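Local atomic coordinates of tartrate dehydrogenase/decarboxylase (PDB entry 3FLK), a protein that oxidises tartrate with NAD(+) to 2-hydroxy-3-oxosuccinate, converts meso-tartrate to D-glycerate and oxidatively decarboxylates D-malate to pyruvate, using magnesium or manganese. Residues I16-L21 against D289-N294; N294-I299 against L347-V352; F280-G285 against I299-S304. The protein carries 1 engineered substitution. One frame throughout, in Å; residues are numbered along the deposited sequence.

Contact 1. Residues I16-L21 against D289-N294; sequences IGLEVL and DIFGKN. With NAI (1,4-dihydronicotinamide adenine dinucleotide), chain F.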
loop_
_atom_site.group_PDB
_atom_site.type_symbol
_atom_site.label_atom_id
_atom_site.label_comp_id
_atom_site.label_asym_id
_atom_site.label_seq_id
_atom_site.Cartn_x
_atom_site.Cartn_y
_atom_site.Cartn_z
ATOM N N ILE A 16 5.862 -13.361 19.519
ATOM C CA ILE A 16 5.979 -14.639 18.805
ATOM C C ILE A 16 7.388 -14.910 18.268
ATOM O O ILE A 16 7.684 -16.025 17.840
ATOM C CB ILE A 16 4.918 -14.812 17.678
ATOM C CG1 ILE A 16 5.180 -13.854 16.505
ATOM C CG2 ILE A 16 3.503 -14.669 18.240
ATOM C CD1 ILE A 16 4.527 -14.294 15.205
ATOM N N GLY A 17 8.251 -13.894 18.298
ATOM C CA GLY A 17 9.673 -14.086 18.013
ATOM C C GLY A 17 10.270 -15.126 18.946
ATOM O O GLY A 17 11.139 -15.901 18.549
ATOM N N LEU A 18 9.777 -15.149 20.185
ATOM C CA LEU A 18 10.196 -16.131 21.188
ATOM C C LEU A 18 9.641 -17.528 20.897
ATOM O O LEU A 18 10.223 -18.529 21.309
ATOM C CB LEU A 18 9.777 -15.676 22.593
ATOM C CG LEU A 18 10.425 -14.401 23.151
ATOM C CD1 LEU A 18 9.537 -13.747 24.201
ATOM C CD2 LEU A 18 11.808 -14.690 23.718
ATOM N N GLU A 19 8.522 -17.590 20.181
ATOM C CA GLU A 19 7.899 -18.865 19.826
ATOM C C GLU A 19 8.483 -19.471 18.549
ATOM O O GLU A 19 8.728 -20.678 18.487
ATOM C CB GLU A 19 6.378 -18.710 19.692
ATOM C CG GLU A 19 5.662 -18.355 20.994
ATOM C CD GLU A 19 4.164 -18.129 20.816
ATOM O OE1 GLU A 19 3.707 -17.951 19.665
ATOM O OE2 GLU A 19 3.439 -18.131 21.833
ATOM N N VAL A 20 8.711 -18.642 17.533
ATOM C CA VAL A 20 9.136 -19.159 16.227
ATOM C C VAL A 20 10.644 -19.426 16.111
ATOM O O VAL A 20 11.050 -20.348 15.402
ATOM C CB VAL A 20 8.618 -18.298 15.032
ATOM C CG1 VAL A 20 7.088 -18.235 15.037
ATOM C CG2 VAL A 20 9.224 -16.890 15.038
ATOM N N LEU A 21 11.461 -18.634 16.805
ATOM C CA LEU A 21 12.921 -18.776 16.712
ATOM C C LEU A 21 13.445 -20.181 17.050
ATOM O O LEU A 21 14.237 -20.729 16.281
ATOM C CB LEU A 21 13.668 -17.713 17.535
ATOM C CG LEU A 21 15.198 -17.804 17.431
ATOM C CD1 LEU A 21 15.688 -17.197 16.131
ATOM C CD2 LEU A 21 15.887 -17.146 18.611
ATOM N N ASP A 289 -1.230 -10.172 19.766
ATOM C CA ASP A 289 -2.581 -10.700 19.952
ATOM C C ASP A 289 -2.685 -12.232 19.805
ATOM O O ASP A 289 -3.741 -12.803 20.080
ATOM C CB ASP A 289 -3.577 -9.975 19.039
ATOM C CG ASP A 289 -4.961 -9.844 19.665
ATOM O OD1 ASP A 289 -5.286 -8.743 20.177
ATOM O OD2 ASP A 289 -5.723 -10.838 19.652
ATOM N N ILE A 290 -1.604 -12.889 19.378
ATOM C CA ILE A 290 -1.554 -14.367 19.361
ATOM C C ILE A 290 -0.400 -14.961 20.184
ATOM O O ILE A 290 -0.289 -16.185 20.310
ATOM C CB ILE A 290 -1.535 -14.979 17.919
ATOM C CG1 ILE A 290 -0.312 -14.503 17.123
ATOM C CG2 ILE A 290 -2.852 -14.694 17.185
ATOM C CD1 ILE A 290 0.080 -15.422 15.971
ATOM N N PHE A 291 0.456 -14.101 20.737
ATOM C CA PHE A 291 1.550 -14.567 21.588
ATOM C C PHE A 291 0.996 -15.297 22.807
ATOM O O PHE A 291 0.070 -14.815 23.461
ATOM C CB PHE A 291 2.460 -13.414 22.027
ATOM C CG PHE A 291 3.510 -13.815 23.032
ATOM C CD1 PHE A 291 4.494 -14.740 22.700
ATOM C CD2 PHE A 291 3.508 -13.273 24.312
ATOM C CE1 PHE A 291 5.466 -15.115 23.628
ATOM C CE2 PHE A 291 4.474 -13.641 25.246
ATOM C CZ PHE A 291 5.454 -14.563 24.903
ATOM N N GLY A 292 1.556 -16.466 23.093
ATOM C CA GLY A 292 1.137 -17.245 24.256
ATOM C C GLY A 292 0.292 -18.467 23.946
ATOM O O GLY A 292 0.197 -19.374 24.772
ATOM N N LYS A 293 -0.336 -18.504 22.773
ATOM C CA LYS A 293 -1.129 -19.685 22.412
ATOM C C LYS A 293 -0.441 -20.648 21.452
ATOM O O LYS A 293 -1.063 -21.599 20.980
ATOM C CB LYS A 293 -2.542 -19.334 21.919
ATOM C CG LYS A 293 -2.673 -18.153 20.996
ATOM C CD LYS A 293 -3.351 -17.005 21.720
ATOM C CE LYS A 293 -4.473 -16.426 20.882
ATOM N NZ LYS A 293 -5.382 -15.576 21.710
ATOM N N ASN A 294 0.839 -20.402 21.184
ATOM C CA ASN A 294 1.645 -21.248 20.298
ATOM C C ASN A 294 0.896 -21.728 19.050
ATOM O O ASN A 294 0.822 -22.931 18.772
ATOM C CB ASN A 294 2.244 -22.426 21.075
ATOM C CG ASN A 294 3.272 -21.987 22.104
ATOM O OD1 ASN A 294 4.378 -21.561 21.758
ATOM N ND2 ASN A 294 2.915 -22.098 23.377
HETATM P PA NAI F . 2.387 -8.363 12.996
HETATM O O1A NAI F . 3.089 -8.904 11.810
HETATM O O2A NAI F . 3.087 -8.686 14.253
HETATM O O5B NAI F . 0.907 -8.971 13.050
HETATM C C5B NAI F . -0.076 -8.674 12.085
HETATM C C4B NAI F . -1.138 -9.768 12.064
HETATM O O4B NAI F . -0.610 -10.935 11.461
HETATM C C3B NAI F . -1.598 -10.151 13.463
HETATM O O3B NAI F . -2.990 -10.355 13.434
HETATM C C2B NAI F . -0.865 -11.449 13.745
HETATM O O2B NAI F . -1.609 -12.316 14.571
HETATM C C1B NAI F . -0.631 -12.031 12.361
HETATM N N9A NAI F . 0.639 -12.774 12.302
HETATM C C8A NAI F . 1.905 -12.246 12.257
HETATM N N7A NAI F . 2.787 -13.268 12.208
HETATM C C5A NAI F . 2.112 -14.433 12.220
HETATM C C6A NAI F . 2.526 -15.761 12.188
HETATM N N6A NAI F . 3.819 -16.063 12.119
HETATM N N1A NAI F . 1.576 -16.763 12.214
HETATM C C2A NAI F . 0.234 -16.457 12.274
HETATM N N3A NAI F . -0.164 -15.134 12.301
HETATM C C4A NAI F . 0.757 -14.139 12.281
HETATM O O3 NAI F . 2.233 -6.769 12.758
HETATM P PN NAI F . 1.451 -5.693 13.671
HETATM O O1N NAI F . 0.331 -6.326 14.401
HETATM O O2N NAI F . 1.135 -4.557 12.775
HETATM O O5D NAI F . 2.570 -5.209 14.710
HETATM C C5D NAI F . 2.789 -5.864 15.943
HETATM C C4D NAI F . 4.128 -5.426 16.536
HETATM O O4D NAI F . 5.193 -5.949 15.764
HETATM C C3D NAI F . 4.320 -3.915 16.559
HETATM O O3D NAI F . 4.972 -3.593 17.763
HETATM C C2D NAI F . 5.239 -3.635 15.383
HETATM O O2D NAI F . 6.038 -2.493 15.585
HETATM C C1D NAI F . 6.066 -4.911 15.342
HETATM N N1N NAI F . 6.649 -5.257 14.031
HETATM C C2N NAI F . 7.977 -5.581 14.004
HETATM C C3N NAI F . 8.594 -5.942 12.812
HETATM C C7N NAI F . 9.968 -6.548 12.859
HETATM O O7N NAI F . 10.567 -6.823 14.107
HETATM N N7N NAI F . 10.602 -6.814 11.717
HETATM C C4N NAI F . 7.839 -5.975 11.640
HETATM C C5N NAI F . 6.483 -5.649 11.673
HETATM C C6N NAI F . 5.892 -5.291 12.884
HETATM O O HOH W 1 1.139 -18.102 18.996
#
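The carboxylate of E19, in the first turn of helix 17-35, holds the backbone of a type II beta turn, I290 to K293, directly through OE2 and by way of a water through OE1. OE2 accepts from G292 N over 2.8 Å with an N-H...O angle of 155°; the donor arrives on the syn side, 32° out of the carboxylate plane. OE1 accepts a hydrogen bond from a water 2.7 Å away, which donates its other hydrogen to I290 O, also at 2.7 Å. One buried acid thus grips the turn directly and through solvent, and its probable negative charge is partly met by these donors. G292 stands at the third position of the turn, with backbone angles that call for glycine.

The extended side chain of E19 passes between two neighbours. Its CG lies 3.5 Å from N294 OD1, whose hydrogen-bond partner is Q350 NE2, while OE2 comes within 3.7 Å of F291 CD1. L18 CD1 approaches the same ring, 4.2 Å from F291 CZ. Deeper in, I16 brings CG2, anti to its own carbonyl carbon, to 4.0 Å from I290 CG1.

These two isoleucines also line the coenzyme pocket. I16 CD1 approaches adenine N7A of NADH to 3.6 Å, and I290 borders the adenosine ribose hydroxyl O2B with CG1 and CG2. I16 and I290 thus form part of the wall at the adenosine end of the site.

Behind the contact, L18 packs on P12 of strand 6-13, the strand leading to this helix, and L21 on A10 and P12 of it. I16 also packs on H284, A287 and A296, while V20 and L21 rest on M301 of helix 299-313.

Contact 2. Residues N294-I299 against L347-V352; sequences NIANPI and LSTQQV. With NAI (1,4-dihydronicotinamide adenine dinucleotide), chain F.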
loop_
_atom_site.group_PDB
_atom_site.type_symbol
_atom_site.label_atom_id
_atom_site.label_comp_id
_atom_site.label_asym_id
_atom_site.label_seq_id
_atom_site.Cartn_x
_atom_site.Cartn_y
_atom_site.Cartn_z
ATOM N N ASN A 294 0.839 -20.402 21.184
ATOM C CA ASN A 294 1.645 -21.248 20.298
ATOM C C ASN A 294 0.896 -21.728 19.050
ATOM O O ASN A 294 0.822 -22.931 18.772
ATOM C CB ASN A 294 2.244 -22.426 21.075
ATOM C CG ASN A 294 3.272 -21.987 22.104
ATOM O OD1 ASN A 294 4.378 -21.561 21.758
ATOM N ND2 ASN A 294 2.915 -22.098 23.377
ATOM N N ILE A 295 0.326 -20.774 18.320
ATOM C CA ILE A 295 -0.308 -21.047 17.027
ATOM C C ILE A 295 0.370 -20.251 15.912
ATOM O O ILE A 295 -0.013 -20.355 14.747
ATOM C CB ILE A 295 -1.828 -20.750 17.033
ATOM C CG1 ILE A 295 -2.099 -19.305 17.480
ATOM C CG2 ILE A 295 -2.580 -21.787 17.885
ATOM C CD1 ILE A 295 -3.471 -18.790 17.109
ATOM N N ALA A 296 1.375 -19.459 16.284
ATOM C CA ALA A 296 2.180 -18.710 15.321
ATOM C C ALA A 296 2.817 -19.640 14.290
ATOM O O ALA A 296 3.390 -20.670 14.642
ATOM C CB ALA A 296 3.251 -17.893 16.041
ATOM N N ASN A 297 2.685 -19.275 13.019
ATOM C CA ASN A 297 3.315 -19.992 11.912
ATOM C C ASN A 297 4.833 -19.799 11.966
ATOM O O ASN A 297 5.312 -18.663 11.907
ATOM C CB ASN A 297 2.752 -19.473 10.578
ATOM C CG ASN A 297 3.031 -20.402 9.409
ATOM O OD1 ASN A 297 3.962 -21.203 9.439
ATOM N ND2 ASN A 297 2.213 -20.297 8.366
ATOM N N PRO A 298 5.595 -20.904 12.112
ATOM C CA PRO A 298 7.052 -20.805 12.157
ATOM C C PRO A 298 7.743 -20.874 10.789
ATOM O O PRO A 298 8.972 -20.774 10.728
ATOM C CB PRO A 298 7.446 -22.027 12.986
ATOM C CG PRO A 298 6.402 -23.050 12.637
ATOM C CD PRO A 298 5.138 -22.299 12.284
ATOM N N ILE A 299 6.977 -21.044 9.711
ATOM C CA ILE A 299 7.578 -21.237 8.384
ATOM C C ILE A 299 8.411 -20.029 7.930
ATOM O O ILE A 299 9.492 -20.201 7.361
ATOM C CB ILE A 299 6.539 -21.664 7.304
ATOM C CG1 ILE A 299 6.003 -23.071 7.613
ATOM C CG2 ILE A 299 7.164 -21.632 5.902
ATOM C CD1 ILE A 299 4.849 -23.526 6.729
ATOM N N LEU A 347 -2.330 -27.743 13.615
ATOM C CA LEU A 347 -1.091 -27.969 14.362
ATOM C C LEU A 347 -0.607 -26.718 15.086
ATOM O O LEU A 347 -0.862 -25.594 14.649
ATOM C CB LEU A 347 0.012 -28.513 13.450
ATOM C CG LEU A 347 -0.190 -29.867 12.756
ATOM C CD1 LEU A 347 1.139 -30.360 12.219
ATOM C CD2 LEU A 347 -0.816 -30.919 13.679
ATOM N N SER A 348 0.087 -26.928 16.200
ATOM C CA SER A 348 0.701 -25.840 16.952
ATOM C C SER A 348 2.032 -25.444 16.319
ATOM O O SER A 348 2.559 -26.160 15.470
ATOM C CB SER A 348 0.935 -26.269 18.401
ATOM O OG SER A 348 2.027 -27.172 18.484
ATOM N N THR A 349 2.572 -24.308 16.754
ATOM C CA THR A 349 3.882 -23.828 16.320
ATOM C C THR A 349 4.941 -24.933 16.406
ATOM O O THR A 349 5.652 -25.202 15.432
ATOM C CB THR A 349 4.337 -22.625 17.182
ATOM O OG1 THR A 349 3.335 -21.603 17.142
ATOM C CG2 THR A 349 5.665 -22.057 16.688
ATOM N N GLN A 350 5.018 -25.574 17.573
ATOM C CA GLN A 350 6.034 -26.588 17.856
ATOM C C GLN A 350 5.838 -27.844 17.014
ATOM O O GLN A 350 6.812 -28.467 16.596
ATOM C CB GLN A 350 6.048 -26.941 19.350
ATOM C CG GLN A 350 6.518 -25.807 20.278
ATOM C CD GLN A 350 5.497 -24.689 20.434
ATOM O OE1 GLN A 350 4.288 -24.893 20.256
ATOM N NE2 GLN A 350 5.979 -23.494 20.770
ATOM N N GLN A 351 4.581 -28.203 16.763
ATOM C CA GLN A 351 4.258 -29.369 15.933
ATOM C C GLN A 351 4.658 -29.171 14.469
ATOM O O GLN A 351 5.103 -30.113 13.818
ATOM C CB GLN A 351 2.772 -29.724 16.040
ATOM C CG GLN A 351 2.384 -30.396 17.359
ATOM C CD GLN A 351 0.884 -30.617 17.497
ATOM O OE1 GLN A 351 0.078 -29.814 17.027
ATOM N NE2 GLN A 351 0.505 -31.707 18.160
ATOM N N VAL A 352 4.499 -27.952 13.957
ATOM C CA VAL A 352 4.928 -27.639 12.587
ATOM C C VAL A 352 6.456 -27.683 12.479
ATOM O O VAL A 352 7.002 -28.260 11.533
ATOM C CB VAL A 352 4.365 -26.279 12.091
ATOM C CG1 VAL A 352 4.885 -25.951 10.688
ATOM C CG2 VAL A 352 2.842 -26.307 12.088
HETATM P PA NAI F . 2.387 -8.363 12.996
HETATM O O1A NAI F . 3.089 -8.904 11.810
HETATM O O2A NAI F . 3.087 -8.686 14.253
HETATM O O5B NAI F . 0.907 -8.971 13.050
HETATM C C5B NAI F . -0.076 -8.674 12.085
HETATM C C4B NAI F . -1.138 -9.768 12.064
HETATM O O4B NAI F . -0.610 -10.935 11.461
HETATM C C3B NAI F . -1.598 -10.151 13.463
HETATM O O3B NAI F . -2.990 -10.355 13.434
HETATM C C2B NAI F . -0.865 -11.449 13.745
HETATM O O2B NAI F . -1.609 -12.316 14.571
HETATM C C1B NAI F . -0.631 -12.031 12.361
HETATM N N9A NAI F . 0.639 -12.774 12.302
HETATM C C8A NAI F . 1.905 -12.246 12.257
HETATM N N7A NAI F . 2.787 -13.268 12.208
HETATM C C5A NAI F . 2.112 -14.433 12.220
HETATM C C6A NAI F . 2.526 -15.761 12.188
HETATM N N6A NAI F . 3.819 -16.063 12.119
HETATM N N1A NAI F . 1.576 -16.763 12.214
HETATM C C2A NAI F . 0.234 -16.457 12.274
HETATM N N3A NAI F . -0.164 -15.134 12.301
HETATM C C4A NAI F . 0.757 -14.139 12.281
HETATM O O3 NAI F . 2.233 -6.769 12.758
HETATM P PN NAI F . 1.451 -5.693 13.671
HETATM O O1N NAI F . 0.331 -6.326 14.401
HETATM O O2N NAI F . 1.135 -4.557 12.775
HETATM O O5D NAI F . 2.570 -5.209 14.710
HETATM C C5D NAI F . 2.789 -5.864 15.943
HETATM C C4D NAI F . 4.128 -5.426 16.536
HETATM O O4D NAI F . 5.193 -5.949 15.764
HETATM C C3D NAI F . 4.320 -3.915 16.559
HETATM O O3D NAI F . 4.972 -3.593 17.763
HETATM C C2D NAI F . 5.239 -3.635 15.383
HETATM O O2D NAI F . 6.038 -2.493 15.585
HETATM C C1D NAI F . 6.066 -4.911 15.342
HETATM N N1N NAI F . 6.649 -5.257 14.031
HETATM C C2N NAI F . 7.977 -5.581 14.004
HETATM C C3N NAI F . 8.594 -5.942 12.812
HETATM C C7N NAI F . 9.968 -6.548 12.859
HETATM O O7N NAI F . 10.567 -6.823 14.107
HETATM N N7N NAI F . 10.602 -6.814 11.717
HETATM C C4N NAI F . 7.839 -5.975 11.640
HETATM C C5N NAI F . 6.483 -5.649 11.673
HETATM C C6N NAI F . 5.892 -5.291 12.884
#
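The side-chain amides of N294 and Q350 are turned 78° against each other, with NE2 of Q350 standing above the N294 amide plane, 61° out of it, and N294 OD1 lying close to the Q350 amide plane. The bond from Q350 NE2 to N294 OD1 is short, 2.7 Å. Q350 reaches it by bending at chi2 (73°), which turns CD back beside the helix start, and its OE1 then rests against N294 CB.

The helix 349-361 begins here with a capping box: S348 OG, at the N-cap, accepts from Q351 N at 3.2 Å, while Q351 OE1 accepts from S348 N in return. The loop 294-298 lies across this helix start. T349 N donates to N294 O over 3.0 Å, so one of the first backbone N-H groups of the helix is satisfied by the loop. From the same residue, T349 OG1 donates to A296 O at 2.7 Å, in the carbonyl plane and on a lone pair. T349 thereby holds two carbonyls of the loop, one with its backbone and one with its side chain.

Beyond the polar part, P298 sets its CG 3.6 Å from T349 O and against V352 CG1. I299 CG1 touches V352 more distantly, and I299 also packs on I330 and I334 of helix 317-336.

The loop contributes to the coenzyme site at N297, whose backbone N and O pair with N1A and N6A of the adenine of NADH. Its N donates to N1A over 2.9 Å, and its O accepts from N6A, a pairing suited to the amino-bearing base. The side chain has other tasks: ND2 is hydrogen-bonded to D342 OD1, and OD1 accepts from I299 N at 3.0 Å, capping the start of helix 299-313.

Contact 3. Residues F280-G285 against I299-S304; sequences FEPVHG and IAMIWS. With NAI (1,4-dihydronicotinamide adenine dinucleotide), chain F; SO4 (sulfate ion), chain J.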
loop_
_atom_site.group_PDB
_atom_site.type_symbol
_atom_site.label_atom_id
_atom_site.label_comp_id
_atom_site.label_asym_id
_atom_site.label_seq_id
_atom_site.Cartn_x
_atom_site.Cartn_y
_atom_site.Cartn_z
ATOM N N PHE A 280 18.743 -12.060 9.196
ATOM C CA PHE A 280 17.692 -12.887 8.624
ATOM C C PHE A 280 16.538 -13.020 9.612
ATOM O O PHE A 280 16.735 -13.372 10.776
ATOM C CB PHE A 280 18.258 -14.243 8.184
ATOM C CG PHE A 280 19.361 -14.125 7.159
ATOM C CD1 PHE A 280 19.080 -14.223 5.800
ATOM C CD2 PHE A 280 20.676 -13.878 7.552
ATOM C CE1 PHE A 280 20.096 -14.093 4.849
ATOM C CE2 PHE A 280 21.694 -13.746 6.613
ATOM C CZ PHE A 280 21.403 -13.856 5.260
ATOM N N GLU A 281 15.338 -12.706 9.128
ATOM C CA GLU A 281 14.155 -12.563 9.967
ATOM C C GLU A 281 12.891 -12.801 9.145
ATOM O O GLU A 281 12.912 -12.665 7.918
ATOM C CB GLU A 281 14.104 -11.154 10.584
ATOM C CG GLU A 281 13.934 -10.037 9.552
ATOM C CD GLU A 281 13.590 -8.682 10.144
ATOM O OE1 GLU A 281 13.020 -8.612 11.253
ATOM O OE2 GLU A 281 13.888 -7.670 9.477
ATOM N N PRO A 282 11.781 -13.165 9.810
ATOM C CA PRO A 282 10.505 -13.139 9.105
ATOM C C PRO A 282 10.068 -11.718 8.748
ATOM O O PRO A 282 10.520 -10.750 9.369
ATOM C CB PRO A 282 9.529 -13.750 10.112
ATOM C CG PRO A 282 10.180 -13.629 11.431
ATOM C CD PRO A 282 11.649 -13.649 11.197
ATOM N N VAL A 283 9.205 -11.601 7.743
ATOM C CA VAL A 283 8.563 -10.328 7.428
ATOM C C VAL A 283 7.673 -9.876 8.598
ATOM O O VAL A 283 7.658 -8.694 8.953
ATOM C CB VAL A 283 7.742 -10.401 6.111
ATOM C CG1 VAL A 283 6.931 -9.123 5.900
ATOM C CG2 VAL A 283 8.660 -10.638 4.915
ATOM N N HIS A 284 6.962 -10.826 9.204
ATOM C CA HIS A 284 5.988 -10.525 10.267
ATOM C C HIS A 284 6.596 -9.916 11.535
ATOM O O HIS A 284 7.794 -10.033 11.782
ATOM C CB HIS A 284 5.149 -11.767 10.610
ATOM C CG HIS A 284 5.920 -12.867 11.280
ATOM N ND1 HIS A 284 6.452 -12.744 12.547
ATOM C CD2 HIS A 284 6.207 -14.127 10.874
ATOM C CE1 HIS A 284 7.057 -13.870 12.881
ATOM N NE2 HIS A 284 6.919 -14.727 11.884
ATOM N N GLY A 285 5.752 -9.273 12.335
ATOM C CA GLY A 285 6.185 -8.675 13.595
ATOM C C GLY A 285 6.033 -9.597 14.789
ATOM O O GLY A 285 6.047 -10.822 14.648
ATOM N N ILE A 299 6.977 -21.044 9.711
ATOM C CA ILE A 299 7.578 -21.237 8.384
ATOM C C ILE A 299 8.411 -20.029 7.930
ATOM O O ILE A 299 9.492 -20.201 7.361
ATOM C CB ILE A 299 6.539 -21.664 7.304
ATOM C CG1 ILE A 299 6.003 -23.071 7.613
ATOM C CG2 ILE A 299 7.164 -21.632 5.902
ATOM C CD1 ILE A 299 4.849 -23.526 6.729
ATOM N N ALA A 300 7.921 -18.822 8.204
ATOM C CA ALA A 300 8.650 -17.594 7.868
ATOM C C ALA A 300 10.036 -17.575 8.506
ATOM O O ALA A 300 11.029 -17.277 7.839
ATOM C CB ALA A 300 7.850 -16.363 8.278
HETATM N N MSE A 301 10.088 -17.908 9.795
HETATM C CA MSE A 301 11.339 -18.015 10.542
HETATM C C MSE A 301 12.263 -19.076 9.937
HETATM O O MSE A 301 13.455 -18.830 9.754
HETATM C CB MSE A 301 11.045 -18.347 12.008
HETATM C CG MSE A 301 12.246 -18.268 12.941
HETATM SE SE MSE A 301 12.695 -16.427 13.413
HETATM C CE MSE A 301 14.170 -16.130 12.188
ATOM N N ILE A 302 11.699 -20.242 9.625
ATOM C CA ILE A 302 12.463 -21.376 9.093
ATOM C C ILE A 302 13.026 -21.077 7.698
ATOM O O ILE A 302 14.208 -21.305 7.438
ATOM C CB ILE A 302 11.618 -22.681 9.099
ATOM C CG1 ILE A 302 11.352 -23.124 10.545
ATOM C CG2 ILE A 302 12.326 -23.800 8.332
ATOM C CD1 ILE A 302 10.106 -23.985 10.726
ATOM N N TRP A 303 12.175 -20.559 6.817
ATOM C CA TRP A 303 12.579 -20.156 5.469
ATOM C C TRP A 303 13.685 -19.091 5.529
ATOM O O TRP A 303 14.652 -19.162 4.771
ATOM C CB TRP A 303 11.360 -19.653 4.689
ATOM C CG TRP A 303 11.547 -19.454 3.196
ATOM C CD1 TRP A 303 12.724 -19.440 2.492
ATOM C CD2 TRP A 303 10.512 -19.195 2.241
ATOM N NE1 TRP A 303 12.479 -19.208 1.159
ATOM C CE2 TRP A 303 11.130 -19.049 0.978
ATOM C CE3 TRP A 303 9.118 -19.073 2.329
ATOM C CZ2 TRP A 303 10.401 -18.786 -0.187
ATOM C CZ3 TRP A 303 8.395 -18.812 1.170
ATOM C CH2 TRP A 303 9.040 -18.673 -0.072
ATOM N N SER A 304 13.552 -18.127 6.440
ATOM C CA SER A 304 14.612 -17.133 6.691
ATOM C C SER A 304 15.949 -17.796 7.014
ATOM O O SER A 304 17.004 -17.317 6.592
ATOM C CB SER A 304 14.230 -16.190 7.834
ATOM O OG SER A 304 13.161 -15.348 7.458
HETATM P PA NAI F . 2.387 -8.363 12.996
HETATM O O1A NAI F . 3.089 -8.904 11.810
HETATM O O2A NAI F . 3.087 -8.686 14.253
HETATM O O5B NAI F . 0.907 -8.971 13.050
HETATM C C5B NAI F . -0.076 -8.674 12.085
HETATM C C4B NAI F . -1.138 -9.768 12.064
HETATM O O4B NAI F . -0.610 -10.935 11.461
HETATM C C3B NAI F . -1.598 -10.151 13.463
HETATM O O3B NAI F . -2.990 -10.355 13.434
HETATM C C2B NAI F . -0.865 -11.449 13.745
HETATM O O2B NAI F . -1.609 -12.316 14.571
HETATM C C1B NAI F . -0.631 -12.031 12.361
HETATM N N9A NAI F . 0.639 -12.774 12.302
HETATM C C8A NAI F . 1.905 -12.246 12.257
HETATM N N7A NAI F . 2.787 -13.268 12.208
HETATM C C5A NAI F . 2.112 -14.433 12.220
HETATM C C6A NAI F . 2.526 -15.761 12.188
HETATM N N6A NAI F . 3.819 -16.063 12.119
HETATM N N1A NAI F . 1.576 -16.763 12.214
HETATM C C2A NAI F . 0.234 -16.457 12.274
HETATM N N3A NAI F . -0.164 -15.134 12.301
HETATM C C4A NAI F . 0.757 -14.139 12.281
HETATM O O3 NAI F . 2.233 -6.769 12.758
HETATM P PN NAI F . 1.451 -5.693 13.671
HETATM O O1N NAI F . 0.331 -6.326 14.401
HETATM O O2N NAI F . 1.135 -4.557 12.775
HETATM O O5D NAI F . 2.570 -5.209 14.710
HETATM C C5D NAI F . 2.789 -5.864 15.943
HETATM C C4D NAI F . 4.128 -5.426 16.536
HETATM O O4D NAI F . 5.193 -5.949 15.764
HETATM C C3D NAI F . 4.320 -3.915 16.559
HETATM O O3D NAI F . 4.972 -3.593 17.763
HETATM C C2D NAI F . 5.239 -3.635 15.383
HETATM O O2D NAI F . 6.038 -2.493 15.585
HETATM C C1D NAI F . 6.066 -4.911 15.342
HETATM N N1N NAI F . 6.649 -5.257 14.031
HETATM C C2N NAI F . 7.977 -5.581 14.004
HETATM C C3N NAI F . 8.594 -5.942 12.812
HETATM C C7N NAI F . 9.968 -6.548 12.859
HETATM O O7N NAI F . 10.567 -6.823 14.107
HETATM N N7N NAI F . 10.602 -6.814 11.717
HETATM C C4N NAI F . 7.839 -5.975 11.640
HETATM C C5N NAI F . 6.483 -5.649 11.673
HETATM C C6N NAI F . 5.892 -5.291 12.884
HETATM S S SO4 J . 14.130 -19.509 -2.218
HETATM O O1 SO4 J . 13.455 -18.238 -2.466
HETATM O O2 SO4 J . 15.373 -19.558 -2.983
HETATM O O3 SO4 J . 14.436 -19.644 -0.798
HETATM O O4 SO4 J . 13.260 -20.605 -2.644
HETATM O O HOH W 2 7.707 -17.437 11.520
#
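S304 sets OG anti to its carbonyl carbon (chi1 -69°), beside E281, and H284 holds CG between its backbone N and carbonyl carbon (chi1 68°); CD2 of that ring lies 3.8 Å from A300 CB. The contact is a beta-strand packed against the helix that follows it in the isocitrate/isopropylmalate dehydrogenase fold: segments 280-282 of the strand and 299-304 of the helix run nearly antiparallel, at 160°, their axes approaching to 6.7 Å.

S304 OG lies 2.7 Å from E281 O and 2.9 Å from A300 O, two acceptors competing for its one proton. P282 fills the middle, its CB 3.6 Å from A300 CB and its CD 3.7 Å from CE of M301, a selenomethionine.

The strand end faces the coenzyme. E281 OE1 accepts from the carboxamide N7N of NADH, while OE2 forms a salt bridge with R98, a residue of the oxalate pocket; G285 N donates to phosphate O1A over 2.7 Å.

The H284 ring is sandwiched off-centre between P282 CB and adenine N6A, which stand above opposite faces. ND1 donates to G285 O, which should help to fix the ring's rotation, and NE2 shares an in-plane water, 2.8 Å away, that accepts from M301 N.

All three contacts touch NADH and together follow much of its length. Contacts 1 and 2 share N294 and have centres about 9 Å apart; V20 CG1 packs 3.6 Å from N297 O, joining helix 17-35 to the loop that reads the adenine. Contact 3 lies about 13 Å between centres from each of the others. It meets contact 1 where I16 CD1 lies 3.5 Å from H284 CE1, beside the adenine, and shares I299 with contact 2. Contact 3 is also nearest to the chemistry: the E281 side chain is about 5 Å from bound oxalate and that of H284 about 8 Å from magnesium, against about 12 Å for I16.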